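Local coordinates for protein 6-O-methylguanine DNA methyltransferase (Enterococcus faecalis, PDB 2B6C) that is of unknown function but probably recognises and repairs alkylated bases in DNA, at residues His49-Glu54 and Ile76-Gln81; Leu147-Lys152 and Ile179-Arg184; Gln192-Leu197 and Lys213-Ala218. All blocks are in the same frame, centred on the assembly; numbering follows the deposited sequence.

Interaction 1 of 3, residues His49-Glu54 and Ile76-Gln81. With SO4 (sulfate ion), chain D.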
loop_
_atom_site.group_PDB
_atom_site.type_symbol
_atom_site.label_atom_id
_atom_site.label_comp_id
_atom_site.label_asym_id
_atom_site.label_seq_id
_atom_site.Cartn_x
_atom_site.Cartn_y
_atom_site.Cartn_z
ATOM N N HIS B 49 9.176 0.900 -6.319
ATOM C CA HIS B 49 8.408 -0.369 -6.150
ATOM C C HIS B 49 8.701 -1.412 -7.212
ATOM O O HIS B 49 8.509 -2.619 -6.974
ATOM C CB HIS B 49 6.906 -0.099 -6.163
ATOM C CG HIS B 49 6.472 0.884 -5.126
ATOM N ND1 HIS B 49 6.070 2.166 -5.436
ATOM C CD2 HIS B 49 6.389 0.781 -3.783
ATOM C CE1 HIS B 49 5.767 2.813 -4.330
ATOM N NE2 HIS B 49 5.958 1.998 -3.311
ATOM N N THR B 50 9.172 -0.950 -8.374
ATOM C CA THR B 50 9.412 -1.841 -9.516
ATOM C C THR B 50 10.857 -2.382 -9.556
ATOM O O THR B 50 11.167 -3.293 -10.323
ATOM C CB THR B 50 9.037 -1.160 -10.907
ATOM O OG1 THR B 50 10.069 -0.261 -11.317
ATOM C CG2 THR B 50 7.704 -0.405 -10.844
ATOM N N TRP B 51 11.741 -1.798 -8.757
ATOM C CA TRP B 51 13.148 -2.179 -8.767
ATOM C C TRP B 51 13.348 -3.557 -8.160
ATOM O O TRP B 51 12.684 -3.898 -7.178
ATOM C CB TRP B 51 14.049 -1.180 -8.017
ATOM C CG TRP B 51 14.033 0.236 -8.539
ATOM C CD1 TRP B 51 13.690 0.672 -9.817
ATOM C CD2 TRP B 51 14.423 1.402 -7.814
ATOM N NE1 TRP B 51 13.803 2.053 -9.887
ATOM C CE2 TRP B 51 14.261 2.520 -8.684
ATOM C CE3 TRP B 51 14.850 1.622 -6.500
ATOM C CZ2 TRP B 51 14.521 3.828 -8.270
ATOM C CZ3 TRP B 51 15.115 2.909 -6.102
ATOM C CH2 TRP B 51 14.933 4.000 -6.975
ATOM N N PRO B 52 14.289 -4.340 -8.737
ATOM C CA PRO B 52 14.726 -5.565 -8.076
ATOM C C PRO B 52 15.191 -5.203 -6.673
ATOM O O PRO B 52 15.640 -4.061 -6.428
ATOM C CB PRO B 52 15.876 -6.053 -8.951
ATOM C CG PRO B 52 15.560 -5.428 -10.358
ATOM C CD PRO B 52 14.994 -4.091 -10.017
ATOM N N LYS B 53 15.016 -6.134 -5.743
ATOM C CA LYS B 53 15.397 -5.916 -4.353
ATOM C C LYS B 53 16.828 -5.380 -4.225
ATOM O O LYS B 53 17.083 -4.456 -3.450
ATOM C CB LYS B 53 15.238 -7.215 -3.542
ATOM C CG LYS B 53 15.525 -7.075 -2.011
ATOM C CD LYS B 53 14.668 -5.979 -1.310
ATOM C CE LYS B 53 13.156 -6.253 -1.342
ATOM N NZ LYS B 53 12.809 -7.524 -0.617
ATOM N N GLU B 54 17.760 -5.963 -4.969
ATOM C CA GLU B 54 19.165 -5.553 -4.859
ATOM C C GLU B 54 19.340 -4.085 -5.261
ATOM O O GLU B 54 20.048 -3.332 -4.584
ATOM C CB GLU B 54 20.082 -6.447 -5.701
ATOM C CG GLU B 54 21.574 -6.315 -5.311
ATOM C CD GLU B 54 22.503 -7.173 -6.206
ATOM O OE1 GLU B 54 22.116 -7.509 -7.357
ATOM O OE2 GLU B 54 23.641 -7.507 -5.769
ATOM N N ILE B 76 15.151 7.184 3.437
ATOM C CA ILE B 76 14.198 6.604 4.408
ATOM C C ILE B 76 12.795 6.508 3.787
ATOM O O ILE B 76 12.060 5.541 4.047
ATOM C CB ILE B 76 14.185 7.374 5.762
ATOM C CG1 ILE B 76 15.614 7.396 6.329
ATOM C CG2 ILE B 76 13.215 6.672 6.747
ATOM C CD1 ILE B 76 15.892 8.324 7.557
ATOM N N ASP B 77 12.440 7.478 2.933
ATOM C CA ASP B 77 11.171 7.409 2.176
ATOM C C ASP B 77 11.167 6.200 1.233
ATOM O O ASP B 77 10.149 5.563 1.064
ATOM C CB ASP B 77 10.897 8.699 1.365
ATOM C CG ASP B 77 10.284 9.808 2.200
ATOM O OD1 ASP B 77 9.824 9.558 3.353
ATOM O OD2 ASP B 77 10.268 10.956 1.699
ATOM N N LEU B 78 12.307 5.889 0.625
ATOM C CA LEU B 78 12.395 4.695 -0.223
ATOM C C LEU B 78 12.092 3.408 0.556
ATOM O O LEU B 78 11.385 2.508 0.064
ATOM C CB LEU B 78 13.767 4.570 -0.905
ATOM C CG LEU B 78 13.999 5.564 -2.042
ATOM C CD1 LEU B 78 15.483 5.606 -2.410
ATOM C CD2 LEU B 78 13.184 5.166 -3.272
ATOM N N ALA B 79 12.623 3.346 1.766
ATOM C CA ALA B 79 12.406 2.237 2.654
ATOM C C ALA B 79 10.960 2.224 3.134
ATOM O O ALA B 79 10.282 1.197 3.082
ATOM C CB ALA B 79 13.401 2.306 3.846
ATOM N N LEU B 80 10.475 3.372 3.585
ATOM C CA LEU B 80 9.091 3.485 4.042
ATOM C C LEU B 80 8.056 3.089 2.971
ATOM O O LEU B 80 7.092 2.389 3.256
ATOM C CB LEU B 80 8.814 4.918 4.469
ATOM C CG LEU B 80 8.937 5.222 5.942
ATOM C CD1 LEU B 80 9.173 6.732 6.049
ATOM C CD2 LEU B 80 7.597 4.789 6.594
ATOM N N GLN B 81 8.253 3.576 1.750
ATOM C CA GLN B 81 7.359 3.258 0.623
ATOM C C GLN B 81 7.345 1.783 0.220
ATOM O O GLN B 81 6.367 1.307 -0.337
ATOM C CB GLN B 81 7.726 4.109 -0.609
ATOM C CG GLN B 81 7.382 5.598 -0.485
ATOM C CD GLN B 81 6.065 5.902 0.242
ATOM O OE1 GLN B 81 6.054 6.210 1.448
ATOM N NE2 GLN B 81 4.961 5.839 -0.485
HETATM S S SO4 D . 13.763 -9.286 -8.047
HETATM O O1 SO4 D . 14.205 -8.709 -9.324
HETATM O O2 SO4 D . 13.889 -10.733 -8.158
HETATM O O3 SO4 D . 12.375 -8.858 -7.880
HETATM O O4 SO4 D . 14.561 -8.915 -6.877
#

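Interaction 2 of 3, residues Leu147-Lys152 and Ile179-Arg184. With SO4 (sulfate ion), chain J.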
loop_
_atom_site.group_PDB
_atom_site.type_symbol
_atom_site.label_atom_id
_atom_site.label_comp_id
_atom_site.label_asym_id
_atom_site.label_seq_id
_atom_site.Cartn_x
_atom_site.Cartn_y
_atom_site.Cartn_z
ATOM N N LEU B 147 9.062 2.712 19.352
ATOM C CA LEU B 147 8.649 1.733 18.337
ATOM C C LEU B 147 7.127 1.631 18.232
ATOM O O LEU B 147 6.579 1.437 17.138
ATOM C CB LEU B 147 9.245 0.347 18.638
ATOM C CG LEU B 147 8.999 -0.782 17.621
ATOM C CD1 LEU B 147 9.498 -0.391 16.213
ATOM C CD2 LEU B 147 9.633 -2.079 18.105
ATOM N N GLN B 148 6.447 1.808 19.369
ATOM C CA GLN B 148 5.023 1.493 19.458
ATOM C C GLN B 148 4.082 2.710 19.470
ATOM O O GLN B 148 2.896 2.549 19.727
ATOM C CB GLN B 148 4.793 0.638 20.700
ATOM C CG GLN B 148 5.844 -0.487 20.854
ATOM C CD GLN B 148 5.404 -1.522 21.840
ATOM O OE1 GLN B 148 4.480 -2.298 21.568
ATOM N NE2 GLN B 148 6.004 -1.506 23.015
ATOM N N LEU B 149 4.604 3.902 19.144
ATOM C CA LEU B 149 3.850 5.172 19.243
ATOM C C LEU B 149 2.551 5.143 18.476
ATOM O O LEU B 149 1.582 5.801 18.856
ATOM C CB LEU B 149 4.666 6.358 18.712
ATOM C CG LEU B 149 5.859 6.841 19.532
ATOM C CD1 LEU B 149 6.486 8.122 18.939
ATOM C CD2 LEU B 149 5.495 7.053 20.974
HETATM N N MSE B 150 2.547 4.410 17.366
HETATM C CA MSE B 150 1.356 4.342 16.545
HETATM C C MSE B 150 0.590 3.031 16.715
HETATM O O MSE B 150 -0.337 2.793 15.980
HETATM C CB MSE B 150 1.705 4.601 15.064
HETATM C CG MSE B 150 2.342 5.992 14.815
HETATM SE SE MSE B 150 1.231 7.452 15.492
HETATM C CE MSE B 150 2.518 8.473 16.401
ATOM N N LEU B 151 0.967 2.189 17.677
ATOM C CA LEU B 151 0.344 0.859 17.793
ATOM C C LEU B 151 -0.981 0.786 18.569
ATOM O O LEU B 151 -1.729 -0.213 18.456
ATOM C CB LEU B 151 1.338 -0.171 18.348
ATOM C CG LEU B 151 2.449 -0.496 17.344
ATOM C CD1 LEU B 151 3.395 -1.559 17.869
ATOM C CD2 LEU B 151 1.881 -0.865 15.969
ATOM N N LYS B 152 -1.260 1.828 19.356
ATOM C CA LYS B 152 -2.517 1.927 20.101
ATOM C C LYS B 152 -2.797 0.691 20.947
ATOM O O LYS B 152 -2.013 0.367 21.836
ATOM C CB LYS B 152 -3.679 2.246 19.158
ATOM C CG LYS B 152 -3.499 3.573 18.443
ATOM C CD LYS B 152 -4.568 3.775 17.448
ATOM C CE LYS B 152 -4.353 5.075 16.692
ATOM N NZ LYS B 152 -5.226 5.090 15.467
ATOM N N ILE B 179 10.816 8.884 26.353
ATOM C CA ILE B 179 9.998 8.282 27.416
ATOM C C ILE B 179 8.657 9.015 27.551
ATOM O O ILE B 179 7.611 8.367 27.602
ATOM C CB ILE B 179 10.710 8.244 28.795
ATOM C CG1 ILE B 179 11.926 7.326 28.741
ATOM C CG2 ILE B 179 9.732 7.807 29.952
ATOM C CD1 ILE B 179 12.780 7.447 30.005
ATOM N N GLY B 180 8.693 10.344 27.586
ATOM C CA GLY B 180 7.478 11.136 27.720
ATOM C C GLY B 180 6.505 10.963 26.555
ATOM O O GLY B 180 5.306 10.827 26.765
ATOM N N TRP B 181 7.012 11.024 25.326
ATOM C CA TRP B 181 6.223 10.723 24.130
ATOM C C TRP B 181 5.588 9.325 24.150
ATOM O O TRP B 181 4.453 9.148 23.701
ATOM C CB TRP B 181 7.116 10.780 22.900
ATOM C CG TRP B 181 7.226 12.141 22.199
ATOM C CD1 TRP B 181 6.733 13.374 22.621
ATOM C CD2 TRP B 181 7.909 12.386 20.953
ATOM N NE1 TRP B 181 7.043 14.359 21.679
ATOM C CE2 TRP B 181 7.778 13.787 20.663
ATOM C CE3 TRP B 181 8.625 11.555 20.054
ATOM C CZ2 TRP B 181 8.338 14.378 19.491
ATOM C CZ3 TRP B 181 9.195 12.140 18.901
ATOM C CH2 TRP B 181 9.036 13.541 18.628
ATOM N N SER B 182 6.331 8.324 24.616
ATOM C CA SER B 182 5.808 6.949 24.594
ATOM C C SER B 182 4.618 6.858 25.561
ATOM O O SER B 182 3.642 6.163 25.273
ATOM C CB SER B 182 6.881 5.915 24.919
ATOM O OG SER B 182 7.076 5.835 26.321
ATOM N N LEU B 183 4.684 7.620 26.657
ATOM C CA LEU B 183 3.611 7.638 27.661
ATOM C C LEU B 183 2.430 8.477 27.207
ATOM O O LEU B 183 1.282 8.032 27.308
ATOM C CB LEU B 183 4.136 8.073 29.030
ATOM C CG LEU B 183 5.093 7.041 29.630
ATOM C CD1 LEU B 183 5.874 7.646 30.792
ATOM C CD2 LEU B 183 4.392 5.724 30.002
ATOM N N ARG B 184 2.725 9.660 26.667
ATOM C CA ARG B 184 1.729 10.522 26.048
ATOM C C ARG B 184 0.870 9.798 25.004
ATOM O O ARG B 184 -0.358 9.828 25.097
ATOM C CB ARG B 184 2.405 11.741 25.425
ATOM C CG ARG B 184 1.502 12.800 24.868
ATOM C CD ARG B 184 2.427 13.810 24.294
ATOM N NE ARG B 184 1.814 15.066 23.939
ATOM C CZ ARG B 184 2.052 16.240 24.524
ATOM N NH1 ARG B 184 2.837 16.353 25.589
ATOM N NH2 ARG B 184 1.449 17.313 24.057
HETATM S S SO4 J . 0.281 15.553 20.599
HETATM O O1 SO4 J . -0.416 16.652 19.955
HETATM O O2 SO4 J . 1.452 16.069 21.305
HETATM O O3 SO4 J . 0.728 14.637 19.555
HETATM O O4 SO4 J . -0.580 14.870 21.558
#

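Interaction 3 of 3, residues Gln192-Leu197 and Lys213-Ala218. With SO4 (sulfate ion), chain J.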
loop_
_atom_site.group_PDB
_atom_site.type_symbol
_atom_site.label_atom_id
_atom_site.label_comp_id
_atom_site.label_asym_id
_atom_site.label_seq_id
_atom_site.Cartn_x
_atom_site.Cartn_y
_atom_site.Cartn_z
ATOM N N GLN B 192 -5.344 4.500 32.235
ATOM C CA GLN B 192 -5.138 3.807 33.544
ATOM C C GLN B 192 -3.716 3.194 33.642
ATOM O O GLN B 192 -2.990 3.458 34.614
ATOM C CB GLN B 192 -6.212 2.743 33.875
ATOM C CG GLN B 192 -5.811 1.866 35.109
ATOM C CD GLN B 192 -6.797 0.773 35.563
ATOM O OE1 GLN B 192 -8.006 0.789 35.264
ATOM N NE2 GLN B 192 -6.265 -0.186 36.330
ATOM N N TRP B 193 -3.346 2.359 32.663
ATOM C CA TRP B 193 -2.005 1.780 32.629
ATOM C C TRP B 193 -0.922 2.873 32.690
ATOM O O TRP B 193 0.036 2.746 33.451
ATOM C CB TRP B 193 -1.816 0.862 31.386
ATOM C CG TRP B 193 -0.521 0.103 31.384
ATOM C CD1 TRP B 193 -0.330 -1.163 31.828
ATOM C CD2 TRP B 193 0.761 0.569 30.927
ATOM N NE1 TRP B 193 0.987 -1.526 31.682
ATOM C CE2 TRP B 193 1.681 -0.485 31.127
ATOM C CE3 TRP B 193 1.222 1.773 30.377
ATOM C CZ2 TRP B 193 3.048 -0.382 30.788
ATOM C CZ3 TRP B 193 2.585 1.873 30.026
ATOM C CH2 TRP B 193 3.476 0.793 30.229
ATOM N N VAL B 194 -1.067 3.946 31.906
ATOM C CA VAL B 194 -0.090 5.037 31.966
ATOM C C VAL B 194 -0.034 5.687 33.367
ATOM O O VAL B 194 1.076 5.905 33.889
ATOM C CB VAL B 194 -0.231 6.070 30.789
ATOM C CG1 VAL B 194 0.770 7.225 30.936
ATOM C CG2 VAL B 194 -0.004 5.358 29.442
ATOM N N GLU B 195 -1.196 5.954 33.971
ATOM C CA GLU B 195 -1.333 6.473 35.349
ATOM C C GLU B 195 -0.571 5.604 36.360
ATOM O O GLU B 195 0.197 6.092 37.175
ATOM C CB GLU B 195 -2.818 6.494 35.766
ATOM C CG GLU B 195 -3.740 7.563 35.134
ATOM C CD GLU B 195 -4.195 8.606 36.140
ATOM O OE1 GLU B 195 -5.115 9.402 35.843
ATOM O OE2 GLU B 195 -3.622 8.634 37.245
ATOM N N GLU B 196 -0.861 4.297 36.323
ATOM C CA GLU B 196 -0.226 3.320 37.228
ATOM C C GLU B 196 1.288 3.321 37.099
ATOM O O GLU B 196 1.981 3.495 38.103
ATOM C CB GLU B 196 -0.793 1.924 37.034
ATOM C CG GLU B 196 -2.201 1.818 37.498
ATOM C CD GLU B 196 -2.843 0.488 37.172
ATOM O OE1 GLU B 196 -2.516 -0.156 36.147
ATOM O OE2 GLU B 196 -3.699 0.090 37.962
ATOM N N LEU B 197 1.797 3.187 35.867
ATOM C CA LEU B 197 3.225 3.212 35.627
ATOM C C LEU B 197 3.885 4.477 36.190
ATOM O O LEU B 197 4.894 4.400 36.886
ATOM C CB LEU B 197 3.499 3.064 34.129
ATOM C CG LEU B 197 4.930 2.769 33.681
ATOM C CD1 LEU B 197 5.767 4.050 33.668
ATOM C CD2 LEU B 197 5.561 1.673 34.525
ATOM N N LYS B 213 0.169 14.640 29.918
ATOM C CA LYS B 213 -0.683 15.622 29.238
ATOM C C LYS B 213 -2.174 15.255 29.216
ATOM O O LYS B 213 -3.027 16.110 29.519
ATOM C CB LYS B 213 -0.218 15.924 27.809
ATOM C CG LYS B 213 -1.194 16.898 27.156
ATOM C CD LYS B 213 -0.645 17.611 25.952
ATOM C CE LYS B 213 -1.403 18.926 25.699
ATOM N NZ LYS B 213 -1.267 19.342 24.263
ATOM N N TYR B 214 -2.485 13.991 28.895
ATOM C CA TYR B 214 -3.878 13.542 28.781
ATOM C C TYR B 214 -4.446 12.851 29.983
ATOM O O TYR B 214 -5.471 12.175 29.877
ATOM C CB TYR B 214 -4.093 12.675 27.525
ATOM C CG TYR B 214 -3.705 13.430 26.298
ATOM C CD1 TYR B 214 -2.503 13.160 25.639
ATOM C CD2 TYR B 214 -4.503 14.470 25.829
ATOM C CE1 TYR B 214 -2.122 13.903 24.528
ATOM C CE2 TYR B 214 -4.141 15.202 24.721
ATOM C CZ TYR B 214 -2.954 14.921 24.082
ATOM O OH TYR B 214 -2.614 15.668 22.983
ATOM N N LEU B 215 -3.814 13.004 31.131
ATOM C CA LEU B 215 -4.386 12.434 32.336
ATOM C C LEU B 215 -5.162 13.520 33.081
ATOM O O LEU B 215 -4.682 14.650 33.193
ATOM C CB LEU B 215 -3.297 11.803 33.196
ATOM C CG LEU B 215 -2.347 10.859 32.442
ATOM C CD1 LEU B 215 -1.210 10.415 33.357
ATOM C CD2 LEU B 215 -3.076 9.653 31.822
ATOM N N ALA B 216 -6.373 13.195 33.543
ATOM C CA ALA B 216 -7.180 14.134 34.346
ATOM C C ALA B 216 -6.482 14.576 35.661
ATOM O O ALA B 216 -5.763 13.779 36.276
ATOM C CB ALA B 216 -8.540 13.506 34.645
ATOM N N LYS B 217 -6.692 15.831 36.079
ATOM C CA LYS B 217 -6.146 16.353 37.355
ATOM C C LYS B 217 -7.207 16.444 38.478
ATOM O O LYS B 217 -8.389 16.694 38.198
ATOM C CB LYS B 217 -5.514 17.741 37.158
ATOM C CG LYS B 217 -4.110 17.769 36.555
ATOM C CD LYS B 217 -3.482 19.171 36.767
ATOM C CE LYS B 217 -1.957 19.177 36.532
ATOM N NZ LYS B 217 -1.592 19.091 35.077
ATOM N N ALA B 218 -6.777 16.266 39.740
ATOM C CA ALA B 218 -7.691 16.332 40.914
ATOM C C ALA B 218 -8.245 17.737 41.159
ATOM O O ALA B 218 -9.417 17.880 41.525
ATOM C CB ALA B 218 -7.017 15.814 42.179
HETATM S S SO4 J . 0.281 15.553 20.599
HETATM O O1 SO4 J . -0.416 16.652 19.955
HETATM O O2 SO4 J . 1.452 16.069 21.305
HETATM O O3 SO4 J . 0.728 14.637 19.555
HETATM O O4 SO4 J . -0.580 14.870 21.558
#

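Interaction 1 of 3, residues His49-Glu54 and Ile76-Gln81
The imidazole of His-49 reaches across to a backbone carbonyl of helix 69-81: its NE2 donates to Gln-81 O at 3.1 Å. The oxygen lies at the edge of the imidazole, in the ring plane, but the bond is bent, with an N-H...O angle of 136°, and the nitrogen stands above the carbonyl plane. Gln-81 O also accepts a hydrogen bond from a glycerol. ND1 is hydrogen-bonded to Lys-46 O; carbonyl oxygens at both nitrogens are consistent with a ring that is at least partly protonated. With CG anti to its carbonyl carbon (chi1 -57°), the ring extends toward Gln-81, whose CB lies 3.9 Å from NE2. Beside this polar link, Trp-51 CZ3 meets Leu-78 CD2 at 4.1 Å, the two side chains crossing at about a right angle; the indole NE1 is hydrogen-bonded to Glu-47 OE2, which helps fix the ring's rotation. Pro-52 is the N-cap of the next helix, where Lys-53 N, left without a helical acceptor, donates to a sulfate oxygen, O4, at 3.0 Å. That sulfate also binds Lys-53 N of the second subunit. The contact sits where the corner between helices 34-48 and 53-65 meets helix 69-81, Leu-78 packing against Leu-45 and Ile-60.

Interaction 2 of 3, residues Leu147-Lys152 and Ile179-Arg184
Leu-149 packs onto the backbone of helix 173-186 from a type I beta turn, Gln-148 to Leu-151, in a loop between two helices of what is probably the HEAT-like alpha-helical solenoid of AlkD-like proteins. Its two methyls divide the work. CD2 settles on the helix backbone, 3.6 Å from Ser-182 CA and equally near Trp-181 O, while CD1 lies 4.2 Å from CE3 of the Trp-181 indole, set obliquely to the ring. The leucine holds CG anti to its carbonyl carbon (chi1 -71°), which carries both methyls out from the turn. A branched apolar side chain serves well here, since one branch can meet backbone and the other an aromatic ring. Around this first shell, the turn is closed by Leu-151 N bonding to Gln-148 O at 2.8 Å, and Leu-149 O accepts from Gln-185. On the helix, the small Ser-182 lets the leucine come near its CA, and its OG donates to Ile-179 O at 2.9 Å, a carbonyl that also receives Leu-183 N from the same face. Asn-146 of helix 138-146 touches both Trp-181 and Ser-182. Further along, Arg-184 is extended from CG to NE, and its NH1 forms a salt bridge with Glu-210 OE2. Its NE meets sulfate O2 at 2.8 Å through a weak, bent bond (124°), and O4, in the guanidinium plane, through a weak, nearly straight one of 3.4 Å.

Interaction 3 of 3, residues Gln192-Leu197 and Lys213-Ala218
This is a partly buried apolar contact near the C-terminal end of the chain, where the segment after helix 205-211 passes across helix 191-200. Leu-215 carries it, its side chain starting out toward the helix. Its CD2 touches Glu-195 CG at 4.0 Å, and its CD1 lies 4.5 Å from Val-194 CG1, a looser approach. The side chains of Glu-195 and Leu-215 lie alongside and point opposite ways. The glutamate contributes its CG methylene, while OE1 passes 4.0 Å from Leu-215 CB without forming a hydrogen bond across the contact; as Glu-195 was modelled in two conformers, its contacts hold for the one described and are less sure. Val-194 is buried and suits its place as a compact branched residue, packing also against Leu-183 and Tyr-186 of helix 173-186. Leu-215 in turn reaches Pro-191 and Met-198, and so spans more than one turn of the helix. One residue earlier, Tyr-214 takes no part in the packing against 192-197: Lys-213 CG lies over the centre of one ring face, 3.9 Å above it, and Tyr-214 OH donates to sulfate O4 at 2.6 Å, with that oxygen near the ring plane. The contact is thus an apolar residue of the C-terminal tail packed on helix 191-200, at the C-terminal end of what is probably an AlkD-like alpha-helical solenoid.

In the fold
From the N terminus, interaction 1 comes first: it closes a loop containing most of helix 53-65 and the start of helix 69-81, bringing the corner after helix 34-48 against helix 69-81. Interaction 2 joins the loop after helix 138-146 to helix 173-186, enclosing helix 157-166 and the start of helix 173-186. Interaction 3 ties helix 191-200 to the C-terminal tail, enclosing the end of that helix and helix 205-211. The three follow in series, none nesting or crossing. Interaction 1 lies across the chain's centre from the others, its centre about 27 Å from that of interaction 2. Interactions 2 and 3 touch, Leu-183 packing on Trp-193, and share one sulfate.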